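PDB 4WV3: anthranilate-CoA ligase from Stigmatella aurantiaca, which belongs to the ANL superfamily of AMP-binding enzymes, with a large AMP-binding domain followed by a smaller C-terminal domain. Local coordinates for residues A24-L29 with M36-V41. Numbering follows the deposited sequence.
Sequences ANKTAL and MTFRQV
A β hairpin at the edge of the large mixed sheet, its second strand running straight into a capped helix, joins residues 24-29 to 36-41. A classic bulge marks the pairing: Ala28 and Leu29 both face Met36, whose carbonyl O takes a hydrogen bond from Ala28 N (2.6 Å) and a weak one from Leu29 N. Met36 N returns a straighter bond to Leu29 O (3.3 Å, 164° at the hydrogen). With ψ of -48°, Ala28 leaves the extended strand conformation, and its methyl points toward the helix start. There CB sits 3.5 Å from the centroid of the Phe38 ring, almost exactly on the ring normal, a CH-pi contact centred on the face. With CG anti to its own carbonyl carbon, beside the backbone N, Phe38 lays its ring against the Ala28 methyl, and the ring also meets Trp232 of helix 221-234 with the planes steeply inclined.

Leu29, with CG in the crowded position between N and carbonyl carbon (χ1 54°), runs alongside Met36, CD1 to CG 3.8 Å, while its other methyl, CD2, crosses obliquely to Val41 CG2. Ala71 of helix 71-83 touches both Leu29 and Met36.

At the turn into the helix, Thr37 and Gln40 form a capping box: Gln40 N donates to Thr37 OG1 (3.2 Å), and Thr37 N to Gln40 OE1 (2.9 Å) from above the amide plane. The incoming loop also grips the first turn, for Phe38 N reaches Lys26 O nearly along the C=O axis and Arg39 N uses an in-plane lone pair of Ala24 O. Lys26 extends past Phe38 to a salt bridge with Glu208 and a hydrogen bond to Gly235 O. Bulged hairpin and N-terminal capping box thus combine in a strand-to-helix junction bordering the AMP-binding domain's mixed sheet.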
ATOM      1  N   ALA A  24     -13.957  -6.129  24.888  1.00 20.54           N
ATOM      2  CA  ALA A  24     -14.500  -4.779  24.977  1.00 20.63           C
ATOM      3  C   ALA A  24     -13.540  -3.802  25.652  1.00 22.15           C
ATOM      4  O   ALA A  24     -13.501  -2.623  25.305  1.00 23.67           O
ATOM      5  CB  ALA A  24     -15.837  -4.792  25.704  1.00 22.29           C
ATOM      6  N   ASN A  25     -12.762  -4.297  26.610  1.00 22.30           N
ATOM      7  CA  ASN A  25     -11.876  -3.434  27.387  1.00 20.11           C
ATOM      8  C   ASN A  25     -10.402  -3.498  26.994  1.00 16.70           C
ATOM      9  O   ASN A  25      -9.563  -2.848  27.617  1.00 21.77           O
ATOM     10  CB  ASN A  25     -12.041  -3.705  28.884  1.00 26.39           C
ATOM     11  CG  ASN A  25     -13.293  -3.072  29.453  1.00 26.11           C
ATOM     12  OD1 ASN A  25     -14.153  -2.597  28.711  1.00 21.71           O
ATOM     13  ND2 ASN A  25     -13.402  -3.058  30.776  1.00 27.25           N
ATOM     14  N   LYS A  26     -10.084  -4.279  25.968  1.00 14.97           N
ATOM     15  CA  LYS A  26      -8.724  -4.298  25.443  1.00 14.50           C
ATOM     16  C   LYS A  26      -8.505  -3.106  24.521  1.00 17.03           C
ATOM     17  O   LYS A  26      -9.340  -2.819  23.664  1.00 17.45           O
ATOM     18  CB  LYS A  26      -8.435  -5.596  24.687  1.00 13.55           C
ATOM     19  CG  LYS A  26      -7.066  -5.603  24.021  1.00 10.52           C
ATOM     20  CD  LYS A  26      -6.786  -6.893  23.270  1.00 13.02           C
ATOM     21  CE  LYS A  26      -5.412  -6.842  22.614  1.00 11.18           C
ATOM     22  NZ  LYS A  26      -5.074  -8.101  21.896  1.00 18.61           N
ATOM     23  N   THR A  27      -7.385  -2.412  24.700  1.00 15.10           N
ATOM     24  CA  THR A  27      -7.053  -1.274  23.852  1.00 17.87           C
ATOM     25  C   THR A  27      -6.853  -1.727  22.410  1.00 16.85           C
ATOM     26  O   THR A  27      -5.990  -2.557  22.124  1.00 15.19           O
ATOM     27  CB  THR A  27      -5.785  -0.552  24.339  1.00 17.21           C
ATOM     28  OG1 THR A  27      -5.884  -0.303  25.747  1.00 17.41           O
ATOM     29  CG2 THR A  27      -5.611   0.769  23.601  1.00 15.16           C
ATOM     30  N   ALA A  28      -7.658  -1.178  21.505  1.00 13.83           N
ATOM     31  CA  ALA A  28      -7.642  -1.597  20.108  1.00 14.31           C
ATOM     32  C   ALA A  28      -6.658  -0.795  19.257  1.00 18.94           C
ATOM     33  O   ALA A  28      -5.880  -1.366  18.494  1.00 16.39           O
ATOM     34  CB  ALA A  28      -9.042  -1.521  19.518  1.00 14.46           C
ATOM     35  N   LEU A  29      -6.696   0.528  19.386  1.00 13.08           N
ATOM     36  CA  LEU A  29      -5.801   1.384  18.613  1.00 18.77           C
ATOM     37  C   LEU A  29      -4.946   2.302  19.487  1.00 18.17           C
ATOM     38  O   LEU A  29      -5.416   2.847  20.486  1.00 14.26           O
ATOM     39  CB  LEU A  29      -6.580   2.190  17.563  1.00 17.50           C
ATOM     40  CG  LEU A  29      -7.768   3.054  17.996  1.00 20.39           C
ATOM     41  CD1 LEU A  29      -7.325   4.447  18.422  1.00 20.25           C
ATOM     42  CD2 LEU A  29      -8.798   3.138  16.878  1.00 15.76           C
ATOM     43  N   MET A  36      -7.929   3.920  22.328  1.00 20.75           N
ATOM     44  CA  MET A  36      -9.306   3.449  22.396  1.00 19.98           C
ATOM     45  C   MET A  36      -9.392   1.937  22.573  1.00 17.28           C
ATOM     46  O   MET A  36      -8.553   1.191  22.066  1.00 15.75           O
ATOM     47  CB  MET A  36     -10.081   3.868  21.144  1.00 17.01           C
ATOM     48  CG  MET A  36     -10.065   5.361  20.869  1.00 22.80           C
ATOM     49  SD  MET A  36     -11.183   5.829  19.534  1.00 25.37           S
ATOM     50  CE  MET A  36     -12.770   5.488  20.290  1.00 16.59           C
ATOM     51  N   THR A  37     -10.412   1.497  23.300  1.00 13.06           N
ATOM     52  CA  THR A  37     -10.706   0.077  23.421  1.00 16.19           C
ATOM     53  C   THR A  37     -11.651  -0.323  22.297  1.00 14.96           C
ATOM     54  O   THR A  37     -12.187   0.537  21.600  1.00 16.66           O
ATOM     55  CB  THR A  37     -11.363  -0.249  24.773  1.00 18.64           C
ATOM     56  OG1 THR A  37     -12.663   0.351  24.834  1.00 18.72           O
ATOM     57  CG2 THR A  37     -10.512   0.272  25.921  1.00 13.38           C
ATOM     58  N   PHE A  38     -11.853  -1.625  22.118  1.00 14.25           N
ATOM     59  CA  PHE A  38     -12.756  -2.116  21.083  1.00 14.99           C
ATOM     60  C   PHE A  38     -14.186  -1.623  21.299  1.00 17.82           C
ATOM     61  O   PHE A  38     -14.909  -1.352  20.341  1.00 19.52           O
ATOM     62  CB  PHE A  38     -12.729  -3.645  21.017  1.00 12.80           C
ATOM     63  CG  PHE A  38     -11.497  -4.203  20.363  1.00 14.65           C
ATOM     64  CD1 PHE A  38     -11.423  -4.325  18.985  1.00 15.62           C
ATOM     65  CD2 PHE A  38     -10.415  -4.613  21.126  1.00 17.99           C
ATOM     66  CE1 PHE A  38     -10.292  -4.841  18.379  1.00 16.26           C
ATOM     67  CE2 PHE A  38      -9.280  -5.130  20.525  1.00 14.38           C
ATOM     68  CZ  PHE A  38      -9.219  -5.244  19.150  1.00 15.97           C
ATOM     69  N   ARG A  39     -14.585  -1.502  22.563  1.00 17.77           N
ATOM     70  CA  ARG A  39     -15.915  -1.006  22.899  1.00 19.43           C
ATOM     71  C   ARG A  39     -16.054   0.468  22.535  1.00 16.10           C
ATOM     72  O   ARG A  39     -17.070   0.888  21.983  1.00 18.36           O
ATOM     73  CB  ARG A  39     -16.207  -1.213  24.389  1.00 17.06           C
ATOM     74  CG  ARG A  39     -17.552  -0.663  24.842  1.00 14.01           C
ATOM     75  CD  ARG A  39     -18.692  -1.270  24.043  1.00 15.07           C
ATOM     76  NE  ARG A  39     -18.812  -2.708  24.262  1.00 21.95           N
ATOM     77  CZ  ARG A  39     -19.567  -3.515  23.523  1.00 29.45           C
ATOM     78  NH1 ARG A  39     -20.265  -3.025  22.506  1.00 19.77           N
ATOM     79  NH2 ARG A  39     -19.620  -4.812  23.794  1.00 20.01           N
ATOM     80  N   GLN A  40     -15.022   1.247  22.847  1.00 15.23           N
ATOM     81  CA  GLN A  40     -15.020   2.678  22.561  1.00 18.06           C
ATOM     82  C   GLN A  40     -15.031   2.954  21.062  1.00 17.00           C
ATOM     83  O   GLN A  40     -15.703   3.876  20.598  1.00 16.05           O
ATOM     84  CB  GLN A  40     -13.815   3.353  23.217  1.00 17.96           C
ATOM     85  CG  GLN A  40     -13.887   3.380  24.734  1.00 17.92           C
ATOM     86  CD  GLN A  40     -12.598   3.848  25.376  1.00 13.62           C
ATOM     87  OE1 GLN A  40     -11.516   3.697  24.809  1.00 16.53           O
ATOM     88  NE2 GLN A  40     -12.708   4.424  26.566  1.00 14.96           N
ATOM     89  N   VAL A  41     -14.283   2.153  20.310  1.00 13.52           N
ATOM     90  CA  VAL A  41     -14.265   2.265  18.857  1.00 15.11           C
ATOM     91  C   VAL A  41     -15.640   1.933  18.290  1.00 17.93           C
ATOM     92  O   VAL A  41     -16.142   2.627  17.405  1.00 13.68           O
ATOM     93  CB  VAL A  41     -13.211   1.331  18.227  1.00 13.19           C
ATOM     94  CG1 VAL A  41     -13.341   1.322  16.713  1.00 14.29           C
ATOM     95  CG2 VAL A  41     -11.813   1.757  18.640  1.00 18.85           C
TER
HETATM   96  O   HOH W   1     -14.055   0.357  27.093  1.00 25.96           O